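Side-chain contacts in extracellular solute-binding protein, family 1 (Bifidobacterium longum subsp. infantis ATCC 15697, PDB 3OMB), which probably captures a solute, perhaps a carbohydrate, outside the cell for uptake by an ABC transporter, and binds a magnesium ion: residues Glu53-Asn57 with Met58-Lys62; Tyr399-Asn403 with Asp404-Gln408; Asp439-Ile442 with Glu443-Lys446; Glu485-Asn488 with Thr489-Lys493; Lys512-Asp515 with Ser516-Leu519. All coordinates share one frame; numbering follows the deposited sequence.

Interaction 1. Residues Glu53-Asn57 with Met58-Lys62; sequences EKMAN and MQWAK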
# COMPACT_ATOMS: atom_id res chain seq x y z
N GLU A 53 13.25 12.99 11.43
CA GLU A 53 13.77 13.61 12.63
C GLU A 53 13.44 12.77 13.89
O GLU A 53 12.46 12.01 13.91
CB GLU A 53 13.14 15.01 12.65
CG GLU A 53 12.99 15.78 13.93
CD GLU A 53 12.76 17.28 13.64
OE1 GLU A 53 11.60 17.76 13.71
OE2 GLU A 53 13.76 17.97 13.31
N LYS A 54 14.27 12.88 14.92
CA LYS A 54 14.00 12.21 16.20
C LYS A 54 12.78 12.84 16.88
O LYS A 54 12.56 14.05 16.74
CB LYS A 54 15.21 12.26 17.15
CG LYS A 54 16.44 11.52 16.63
CD LYS A 54 17.51 11.36 17.74
CE LYS A 54 18.72 10.51 17.29
NZ LYS A 54 19.68 11.26 16.40
N MSE A 55 12.01 12.01 17.59
CA MSE A 55 10.81 12.44 18.34
C MSE A 55 11.14 13.61 19.26
O MSE A 55 10.37 14.56 19.37
CB MSE A 55 10.22 11.30 19.20
CG MSE A 55 9.78 10.04 18.46
SE MSE A 55 8.61 10.39 16.94
CE MSE A 55 7.22 11.41 17.84
N ALA A 56 12.29 13.53 19.91
CA ALA A 56 12.72 14.59 20.82
C ALA A 56 12.80 15.98 20.16
O ALA A 56 12.65 16.97 20.84
CB ALA A 56 14.04 14.21 21.52
N ASN A 57 13.03 16.04 18.84
CA ASN A 57 13.12 17.33 18.13
C ASN A 57 11.81 17.79 17.48
O ASN A 57 11.79 18.81 16.78
CB ASN A 57 14.19 17.31 17.03
CG ASN A 57 15.58 17.05 17.55
OD1 ASN A 57 16.28 16.20 17.03
ND2 ASN A 57 16.00 17.80 18.57
N MSE A 58 10.73 17.06 17.70
CA MSE A 58 9.46 17.42 17.10
C MSE A 58 8.61 18.20 18.10
O MSE A 58 8.27 17.69 19.18
CB MSE A 58 8.72 16.18 16.59
CG MSE A 58 9.44 15.42 15.48
SE MSE A 58 8.45 13.79 15.10
CE MSE A 58 9.53 12.96 13.72
N GLN A 59 8.28 19.44 17.74
CA GLN A 59 7.53 20.30 18.64
C GLN A 59 6.15 19.70 18.96
O GLN A 59 5.70 19.74 20.11
CB GLN A 59 7.43 21.73 18.07
CG GLN A 59 6.68 22.74 18.96
CD GLN A 59 7.32 22.93 20.33
OE1 GLN A 59 8.54 23.03 20.46
NE2 GLN A 59 6.50 22.99 21.36
N TRP A 60 5.48 19.12 17.96
CA TRP A 60 4.15 18.56 18.21
C TRP A 60 4.18 17.45 19.28
O TRP A 60 3.22 17.28 20.00
CB TRP A 60 3.46 18.06 16.93
CG TRP A 60 4.13 16.90 16.27
CD1 TRP A 60 5.02 16.95 15.23
CD2 TRP A 60 3.96 15.51 16.59
NE1 TRP A 60 5.42 15.67 14.89
CE2 TRP A 60 4.78 14.77 15.70
CE3 TRP A 60 3.20 14.81 17.54
CZ2 TRP A 60 4.87 13.38 15.74
CZ3 TRP A 60 3.28 13.42 17.58
CH2 TRP A 60 4.13 12.72 16.68
N ALA A 61 5.30 16.73 19.36
CA ALA A 61 5.46 15.64 20.32
C ALA A 61 5.58 16.19 21.74
O ALA A 61 5.11 15.57 22.68
CB ALA A 61 6.68 14.80 19.97
N LYS A 62 6.17 17.36 21.86
CA LYS A 62 6.24 18.08 23.14
C LYS A 62 4.90 18.70 23.53
O LYS A 62 4.52 18.64 24.71
CB LYS A 62 7.31 19.16 23.11
CG LYS A 62 8.72 18.61 23.08
CD LYS A 62 9.73 19.69 22.71
CE LYS A 62 11.05 19.04 22.23
NZ LYS A 62 11.76 19.90 21.25
O HOH W 1 9.84 20.79 15.54

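Interaction 2. Residues Tyr399-Asn403 with Asp404-Gln408; sequences YTVDN and DKLSQ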
# COMPACT_ATOMS: atom_id res chain seq x y z
N TYR A 399 -4.93 24.00 6.23
CA TYR A 399 -3.49 23.94 6.38
C TYR A 399 -2.82 24.14 5.02
O TYR A 399 -3.34 23.72 3.99
CB TYR A 399 -3.07 22.60 7.00
CG TYR A 399 -3.92 22.20 8.19
CD1 TYR A 399 -3.54 22.53 9.50
CD2 TYR A 399 -5.12 21.50 8.01
CE1 TYR A 399 -4.34 22.17 10.59
CE2 TYR A 399 -5.91 21.15 9.08
CZ TYR A 399 -5.52 21.47 10.37
OH TYR A 399 -6.33 21.10 11.42
N THR A 400 -1.67 24.80 5.05
CA THR A 400 -0.86 24.96 3.83
C THR A 400 0.52 24.40 4.09
O THR A 400 1.16 24.75 5.09
CB THR A 400 -0.77 26.44 3.38
OG1 THR A 400 -2.08 26.93 3.08
CG2 THR A 400 0.12 26.59 2.12
N VAL A 401 0.96 23.51 3.20
CA VAL A 401 2.30 22.95 3.26
C VAL A 401 3.26 23.82 2.45
O VAL A 401 2.93 24.26 1.35
CB VAL A 401 2.33 21.51 2.72
CG1 VAL A 401 3.74 20.93 2.76
CG2 VAL A 401 1.38 20.62 3.51
N ASP A 402 4.43 24.08 3.02
CA ASP A 402 5.52 24.73 2.32
C ASP A 402 6.46 23.67 1.76
O ASP A 402 7.27 23.09 2.49
CB ASP A 402 6.27 25.66 3.27
CG ASP A 402 7.49 26.30 2.62
OD1 ASP A 402 7.95 27.32 3.18
OD2 ASP A 402 7.98 25.80 1.57
N ASN A 403 6.36 23.45 0.46
CA ASN A 403 7.00 22.32 -0.20
C ASN A 403 8.50 22.31 -0.32
O ASN A 403 9.12 21.24 -0.21
CB ASN A 403 6.39 22.16 -1.57
CG ASN A 403 5.27 21.23 -1.54
OD1 ASN A 403 5.47 20.04 -1.27
ND2 ASN A 403 4.05 21.74 -1.75
N ASP A 404 9.06 23.49 -0.58
CA ASP A 404 10.49 23.71 -0.57
C ASP A 404 11.03 23.18 0.73
O ASP A 404 11.99 22.40 0.75
CB ASP A 404 10.80 25.21 -0.62
CG ASP A 404 10.40 25.87 -1.94
OD1 ASP A 404 9.83 25.19 -2.84
OD2 ASP A 404 10.66 27.09 -2.04
N LYS A 405 10.37 23.59 1.82
CA LYS A 405 10.81 23.29 3.16
C LYS A 405 10.70 21.81 3.45
O LYS A 405 11.63 21.21 4.00
CB LYS A 405 9.98 24.10 4.16
CG LYS A 405 10.82 24.91 5.13
CD LYS A 405 11.44 24.07 6.23
CE LYS A 405 12.32 24.91 7.12
NZ LYS A 405 12.47 24.29 8.45
N LEU A 406 9.58 21.21 3.09
CA LEU A 406 9.39 19.78 3.32
C LEU A 406 10.41 18.92 2.56
O LEU A 406 10.92 17.92 3.09
CB LEU A 406 7.95 19.38 3.01
CG LEU A 406 7.38 18.19 3.78
CD1 LEU A 406 7.38 18.43 5.29
CD2 LEU A 406 5.98 17.83 3.30
N SER A 407 10.72 19.31 1.32
CA SER A 407 11.72 18.61 0.50
C SER A 407 13.13 18.76 1.09
O SER A 407 13.91 17.80 1.12
CB SER A 407 11.72 19.13 -0.93
OG SER A 407 10.62 18.64 -1.68
N GLN A 408 13.45 19.96 1.56
CA GLN A 408 14.73 20.22 2.18
C GLN A 408 14.89 19.36 3.44
O GLN A 408 15.93 18.71 3.62
CB GLN A 408 14.87 21.69 2.55
CG GLN A 408 16.33 22.07 2.79
CD GLN A 408 16.56 22.80 4.10
OE1 GLN A 408 16.10 22.37 5.17
NE2 GLN A 408 17.30 23.91 4.03

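Interaction 3. Residues Asp439-Ile442 with Glu443-Lys446; sequences DELI and EVNK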
# COMPACT_ATOMS: atom_id res chain seq x y z
N ASP A 439 -1.81 15.73 -4.17
CA ASP A 439 -2.24 16.38 -5.42
C ASP A 439 -1.99 15.57 -6.70
O ASP A 439 -2.86 15.50 -7.56
CB ASP A 439 -1.62 17.77 -5.54
CG ASP A 439 -2.11 18.74 -4.47
OD1 ASP A 439 -3.03 18.39 -3.67
OD2 ASP A 439 -1.56 19.86 -4.42
N GLU A 440 -0.81 14.95 -6.82
CA GLU A 440 -0.50 14.12 -7.99
C GLU A 440 -1.37 12.87 -7.99
O GLU A 440 -1.75 12.36 -9.05
CB GLU A 440 0.94 13.66 -7.98
CG GLU A 440 1.99 14.74 -8.05
CD GLU A 440 3.30 14.24 -7.44
OE1 GLU A 440 3.42 13.00 -7.23
OE2 GLU A 440 4.19 15.08 -7.18
N LEU A 441 -1.65 12.35 -6.80
CA LEU A 441 -2.49 11.16 -6.66
C LEU A 441 -3.91 11.45 -7.15
O LEU A 441 -4.47 10.70 -7.95
CB LEU A 441 -2.49 10.63 -5.22
CG LEU A 441 -3.16 9.27 -5.02
CD1 LEU A 441 -2.43 8.23 -5.85
CD2 LEU A 441 -3.19 8.90 -3.55
N ILE A 442 -4.47 12.55 -6.65
CA ILE A 442 -5.80 13.01 -7.05
C ILE A 442 -5.91 13.11 -8.58
O ILE A 442 -6.86 12.58 -9.17
CB ILE A 442 -6.18 14.37 -6.36
CG1 ILE A 442 -6.47 14.16 -4.85
CG2 ILE A 442 -7.37 15.07 -7.07
CD1 ILE A 442 -7.88 13.58 -4.53
N GLU A 443 -4.95 13.76 -9.23
CA GLU A 443 -5.00 13.91 -10.68
C GLU A 443 -4.97 12.57 -11.47
O GLU A 443 -5.79 12.37 -12.39
CB GLU A 443 -3.90 14.86 -11.13
CG GLU A 443 -4.11 15.39 -12.55
CD GLU A 443 -4.92 16.70 -12.61
OE1 GLU A 443 -5.87 16.92 -11.79
OE2 GLU A 443 -4.58 17.53 -13.50
N VAL A 444 -4.04 11.67 -11.13
CA VAL A 444 -3.99 10.35 -11.80
C VAL A 444 -5.21 9.48 -11.46
O VAL A 444 -5.67 8.68 -12.30
CB VAL A 444 -2.66 9.55 -11.56
CG1 VAL A 444 -1.44 10.32 -12.11
CG2 VAL A 444 -2.47 9.21 -10.11
N ASN A 445 -5.77 9.64 -10.26
CA ASN A 445 -6.91 8.80 -9.90
C ASN A 445 -8.18 9.11 -10.66
O ASN A 445 -9.02 8.23 -10.85
CB ASN A 445 -7.12 8.70 -8.39
CG ASN A 445 -6.19 7.68 -7.75
OD1 ASN A 445 -5.75 6.72 -8.41
ND2 ASN A 445 -5.88 7.87 -6.48
N LYS A 446 -8.29 10.34 -11.15
CA LYS A 446 -9.39 10.75 -12.04
C LYS A 446 -9.45 9.86 -13.27
O LYS A 446 -10.53 9.54 -13.74
CB LYS A 446 -9.21 12.19 -12.51
CG LYS A 446 -9.65 13.19 -11.44
CD LYS A 446 -9.38 14.60 -11.88
CE LYS A 446 -9.21 15.52 -10.67
NZ LYS A 446 -10.48 15.79 -9.95

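Interaction 4. Residues Glu485-Asn488 with Thr489-Lys493; sequences EIFN and TTMQK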
# COMPACT_ATOMS: atom_id res chain seq x y z
N GLU A 485 4.78 -22.76 0.84
CA GLU A 485 4.77 -23.78 -0.21
C GLU A 485 4.31 -23.20 -1.55
O GLU A 485 4.91 -23.49 -2.57
CB GLU A 485 3.97 -25.03 0.20
CG GLU A 485 4.26 -25.50 1.65
CD GLU A 485 4.27 -27.03 1.84
OE1 GLU A 485 3.47 -27.74 1.17
OE2 GLU A 485 5.07 -27.52 2.70
N ILE A 486 3.26 -22.37 -1.55
CA ILE A 486 2.74 -21.77 -2.79
C ILE A 486 3.82 -20.90 -3.46
O ILE A 486 4.10 -21.02 -4.65
CB ILE A 486 1.44 -20.93 -2.49
CG1 ILE A 486 0.29 -21.85 -2.06
CG2 ILE A 486 1.05 -20.03 -3.69
CD1 ILE A 486 -0.81 -21.12 -1.25
N PHE A 487 4.43 -20.04 -2.67
CA PHE A 487 5.45 -19.17 -3.20
C PHE A 487 6.88 -19.77 -3.05
O PHE A 487 7.85 -19.04 -2.94
CB PHE A 487 5.28 -17.78 -2.60
CG PHE A 487 3.97 -17.13 -2.95
CD1 PHE A 487 3.81 -16.49 -4.17
CD2 PHE A 487 2.90 -17.17 -2.08
CE1 PHE A 487 2.60 -15.90 -4.51
CE2 PHE A 487 1.69 -16.58 -2.41
CZ PHE A 487 1.54 -15.94 -3.63
N ASN A 488 6.99 -21.10 -3.06
CA ASN A 488 8.29 -21.77 -3.17
C ASN A 488 8.86 -21.60 -4.59
O ASN A 488 10.01 -21.19 -4.73
CB ASN A 488 8.16 -23.27 -2.81
CG ASN A 488 9.50 -24.02 -2.84
OD1 ASN A 488 10.54 -23.49 -2.47
ND2 ASN A 488 9.45 -25.28 -3.28
N THR A 489 8.05 -21.89 -5.62
CA THR A 489 8.51 -21.79 -7.03
C THR A 489 7.60 -20.99 -7.98
O THR A 489 7.94 -20.83 -9.16
CB THR A 489 8.75 -23.19 -7.68
OG1 THR A 489 7.51 -23.91 -7.77
CG2 THR A 489 9.81 -24.04 -6.92
N THR A 490 6.45 -20.52 -7.49
CA THR A 490 5.48 -19.81 -8.34
C THR A 490 6.03 -18.55 -9.03
O THR A 490 5.84 -18.39 -10.24
CB THR A 490 4.16 -19.53 -7.61
OG1 THR A 490 3.60 -20.77 -7.16
CG2 THR A 490 3.13 -18.86 -8.53
N MSE A 491 6.70 -17.66 -8.29
CA MSE A 491 7.23 -16.45 -8.94
C MSE A 491 8.35 -16.80 -9.91
O MSE A 491 8.44 -16.23 -10.98
CB MSE A 491 7.77 -15.45 -7.91
CG MSE A 491 6.72 -15.01 -6.94
SE MSE A 491 5.23 -14.12 -7.82
CE MSE A 491 4.29 -13.66 -6.16
N GLN A 492 9.18 -17.76 -9.53
CA GLN A 492 10.30 -18.19 -10.34
C GLN A 492 9.76 -18.75 -11.66
O GLN A 492 10.22 -18.37 -12.72
CB GLN A 492 11.12 -19.23 -9.57
CG GLN A 492 11.81 -18.70 -8.27
CD GLN A 492 10.84 -18.12 -7.20
OE1 GLN A 492 9.81 -18.72 -6.85
NE2 GLN A 492 11.18 -16.93 -6.68
N LYS A 493 8.78 -19.64 -11.57
CA LYS A 493 8.16 -20.23 -12.76
C LYS A 493 7.44 -19.18 -13.60
O LYS A 493 7.49 -19.24 -14.84
CB LYS A 493 7.17 -21.34 -12.36
CG LYS A 493 7.87 -22.60 -11.85
CD LYS A 493 6.96 -23.82 -11.75
CE LYS A 493 6.52 -24.37 -13.13
NZ LYS A 493 7.60 -24.43 -14.18
O HOH W 2 5.68 -23.40 -5.52

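Interaction 5. Residues Lys512-Asp515 with Ser516-Leu519; sequences KQLD and SIGL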
# COMPACT_ATOMS: atom_id res chain seq x y z
N LYS A 512 -2.16 -28.33 -10.74
CA LYS A 512 -2.39 -29.48 -9.88
C LYS A 512 -1.41 -29.51 -8.70
O LYS A 512 -1.78 -29.85 -7.56
CB LYS A 512 -2.33 -30.79 -10.69
CG LYS A 512 -3.31 -30.77 -11.86
CD LYS A 512 -4.14 -32.05 -12.01
CE LYS A 512 -3.54 -33.00 -12.99
NZ LYS A 512 -2.35 -33.66 -12.40
N GLN A 513 -0.16 -29.13 -8.97
CA GLN A 513 0.86 -29.05 -7.93
C GLN A 513 0.54 -27.99 -6.87
O GLN A 513 0.74 -28.24 -5.67
CB GLN A 513 2.24 -28.82 -8.54
CG GLN A 513 3.34 -28.61 -7.51
CD GLN A 513 3.60 -29.85 -6.67
OE1 GLN A 513 2.91 -30.86 -6.80
NE2 GLN A 513 4.61 -29.78 -5.81
N LEU A 514 0.07 -26.82 -7.29
CA LEU A 514 -0.37 -25.79 -6.34
C LEU A 514 -1.56 -26.26 -5.50
O LEU A 514 -1.59 -26.04 -4.29
CB LEU A 514 -0.70 -24.45 -7.02
CG LEU A 514 0.44 -23.58 -7.59
CD1 LEU A 514 -0.12 -22.22 -7.99
CD2 LEU A 514 1.59 -23.40 -6.59
N ASP A 515 -2.51 -26.94 -6.13
CA ASP A 515 -3.69 -27.45 -5.42
C ASP A 515 -3.34 -28.59 -4.46
O ASP A 515 -4.02 -28.81 -3.45
CB ASP A 515 -4.77 -27.91 -6.42
CG ASP A 515 -5.41 -26.74 -7.15
OD1 ASP A 515 -5.30 -25.58 -6.69
OD2 ASP A 515 -6.03 -26.96 -8.20
N SER A 516 -2.25 -29.29 -4.78
CA SER A 516 -1.83 -30.44 -3.97
C SER A 516 -1.08 -29.99 -2.72
O SER A 516 -0.88 -30.78 -1.79
CB SER A 516 -0.92 -31.37 -4.78
OG SER A 516 0.43 -30.93 -4.68
N ILE A 517 -0.62 -28.74 -2.69
CA ILE A 517 0.16 -28.28 -1.54
C ILE A 517 -0.56 -27.21 -0.73
O ILE A 517 0.06 -26.47 0.06
CB ILE A 517 1.53 -27.80 -1.95
CG1 ILE A 517 1.40 -26.66 -2.96
CG2 ILE A 517 2.38 -29.00 -2.47
CD1 ILE A 517 2.71 -26.03 -3.35
N GLY A 518 -1.87 -27.12 -0.95
CA GLY A 518 -2.75 -26.33 -0.09
C GLY A 518 -3.44 -25.10 -0.63
O GLY A 518 -4.13 -24.43 0.12
N LEU A 519 -3.29 -24.80 -1.93
CA LEU A 519 -3.90 -23.60 -2.51
C LEU A 519 -5.42 -23.54 -2.32
O LEU A 519 -5.97 -22.48 -1.99
CB LEU A 519 -3.56 -23.43 -3.99
CG LEU A 519 -4.17 -22.15 -4.57
CD1 LEU A 519 -3.63 -20.89 -3.85
CD2 LEU A 519 -3.90 -22.05 -6.04

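Interaction 1. Residues Glu53-Asn57 with Met58-Lys62
Met58 and Met55, both modelled as selenomethionine, bury more surface here than their neighbours, and their selenium ends meet where a short 3-10 turn leads into helix 59-68. Met58 occupies the N-cap position. Its backbone N closes the turn by donating to Met55 O at 3.0 Å, the N-H pointing almost straight at the oxygen (165°). Beyond CG the Met58 chain is extended, and it runs past Glu53 in the opposite direction: its CG lies 3.6 Å from Glu53 OE1, while its terminal CE comes to 3.1 Å from Glu53 O, a tight approach. Lys54 O borders the same CG. Met55 behaves differently. Its CB leaves the backbone away from the helix, yet bends at chi2 (-50°) and chi3 (-56°) curl the chain back and place CE among three partners. That methyl sits 3.8 Å from Met58 SE, 3.6 Å from Trp60 CH2 at an oblique approach to the indole, and 4.0 Å from Ala61 CB. On the outer side, Lys62 stretches its aliphatic chain back over the turn and sets CE beside Ala56 O. A water donates to Asn57 O and accepts from Gln59 N, 3.0 Å from each, and thus serves an amide of the first helical turn. The apolar side of this helix start rests on two parallel strands, Met55 touching Val46 of strand 41-48 and Trp74 of strand 71-78, while Trp60 reaches across to Gln381 and Gln382 of helix 376-384.

Interaction 2. Residues Tyr399-Asn403 with Asp404-Gln408
Asn403 O receives Ser407 N at 2.9 Å, a regular helical bond at the start of helix 403-411, with Ser407 OG adding a weak second one. Asp402 O takes Leu406 N at 3.0 Å. Asp402 is the N-cap, and its side chain makes the capping bond: Lys405 N points nearly straight (165°) at Asp402 OD2, 3.3 Å away, but meets the carboxylate from above its plane. With CG anti to the backbone N (chi1 176°), the carboxylate reaches forward over the first turn, where its CG also rests 3.7 Å from Lys405 CB.

Outside this polar cap, Val401 CG1 touches Leu406 CD2 at 3.9 Å. The residue before the N-cap thus meets the fourth residue of the helix, which is the pairing of a hydrophobic staple. Leu384 of helix 376-384 packs on both of these side chains. Asn403 ND2 binds Gly434 O, just past strand 431-433, so the helix start is tied to the far end of the beta-alpha-beta unit formed by strand 398-401, helix 403-411 and strand 431-433.

Chemically, a carboxylate at the amino end of a helix should be favoured by the amides of the first helical turn and the helix dipole. The same field would probably ease the nearness of Asp404, whose OD2 is 4.7 Å from Asp402 OD2.

Interaction 3. Residues Asp439-Ile442 with Glu443-Lys446
Leu441 and Asn445 meet one turn apart on the alpha-helix 436-452, the i to i+4 spacing that brings side chains onto one face. The Asn445 amide lies against the leucine branch, its ND2 3.4 Å from Leu441 CG and 3.5 Å from Leu441 CD1. The same pair is joined through the backbone, Asn445 N donating to Leu441 O at 2.9 Å. Next to them, the first torsion of Val444 (chi1 -61°) places CG2 between its backbone N and carbonyl carbon, and so against the carbonyl of the preceding turn, 3.3 Å from Leu441 O. On the outer side Ile442 CG2 and Lys446 CE graze each other at 4.1 Å.

Partners elsewhere fix the amide: Asn445 OD1 binds His166 NE2, and Asn445 ND2 makes a weak bond to Thr163 O, which together settle how the group is turned. His166, on strand 166-170, also touches Leu441 and Val444, so it covers the face of the helix that carries all three side chains. Glu440 OE1 bonds Ser312 OG and Glu440 OE2, weakly, Ser314 OG.

The backbone bonds vary in strength along the turn. Val444 N aims almost directly at Glu440 O (174°, 3.2 Å), whereas Lys446 N reaches Ile442 O by a weak bond of 3.3 Å.

Interaction 4. Residues Glu485-Asn488 with Thr489-Lys493
Phe487 and Met491 cross obliquely over the break between helix 473-486 and helix 490-500, where Phe487 is the first residue to leave helical backbone angles. The terminal methyl of Met491, a selenomethionine, carries the touch: CE lies 3.3 Å from Phe487 CE1 and 3.5 Å from Phe487 CD1, an oblique approach to the ring. Met491 gets there by bending at chi2 (-60°) and then running straight on, which swings CE back toward the residue four positions earlier. One face of the same phenyl is partly covered by Ile486 CG2, 3.7 Å above the ring plane and offset toward the rim.

The polar side of the turn centres on Ile486 O. Thr490 turns OG1 anti to its own carbonyl carbon (chi1 -58°) and donates to Ile486 O over a short 2.6 Å, the donor tilted only 25° from the carbonyl plane. A water gives a second bond to that oxygen at 3.0 Å and accepts from Thr489 N at 2.8 Å. One carbonyl at the end of the first helix is therefore gripped by a hydroxyl and by a water linked to the N-cap residue of the second. With a valine in place of Thr490, the buried hydroxyl is gone and Ile486 O would probably lose its direct tie to the next helix.

Leu259 packs on Ile486 and Phe487, and Phe221 on Met491. The whole forms a helix-to-helix corner in which a hydroxyl and a water, not a main-chain N-H, take up the carbonyl at the first helix's end.

Interaction 5. Residues Lys512-Asp515 with Ser516-Leu519
Ser516 (chi1 87°) and Ile517 (chi1 58°) both set their first branch between backbone N and carbonyl carbon, which turns the two side chains onto Gln513 O in the last turn of helix 503-516. Ser516 OG thereby donates to Gln513 O at 2.9 Å. Ile517 CG1 lands 3.2 Å from the same oxygen and 3.3 Å from Leu514 O, close to both carbonyl oxygens.

Leu514 O has two main-chain donors, which arrive from opposite faces of its plane: Ile517 N at 3.3 Å, well above it, and Leu519 N at 3.2 Å, less tilted. The bond from Leu519 N, five residues on, is the 6-to-1 link of a Schellman motif. Gly518 has the positive phi (114°) this reversal needs, where a CB would collide with the preceding carbonyl oxygen. The companion pair, Gly518 N and Asp515 O, is long at 3.7 Å. The apolar contact usual in this motif is present, with Leu514 CB 4.1 Å from Leu519 CD2. Leu514 CD2 also faces Ile517 CD1 at 4.3 Å. If Ile517 were an alanine, the branches near Gln513 O and beside Leu514 are lost, and a gap is likely to open at the helix end.

The corner joins helix 503-516 to helix 519-534, and it leans on helix 473-486, where Ile517 meets Glu485 and Leu519 meets Ile486.

The five contacts follow one another along the chain without nesting. Interactions 1 and 2, their centres about 17 Å apart, are two helix starts that do not touch but both pack on helix 376-384. Interaction 3, within helix 436-452, lies about 19 Å from interaction 2, centre to centre, nearer the middle of the molecule. Interactions 4 and 5 are on the opposite side of the chain's centre from interactions 1 and 2; about 11 Å separates their centres, and they touch, Thr490 OG1 meeting Leu514 CD2 at 3.4 Å. These two corners tie helices 473-486, 490-500, 503-516 and 519-534 into one cluster. All five probably shape helices and corners of the scaffold, away from the magnesium site.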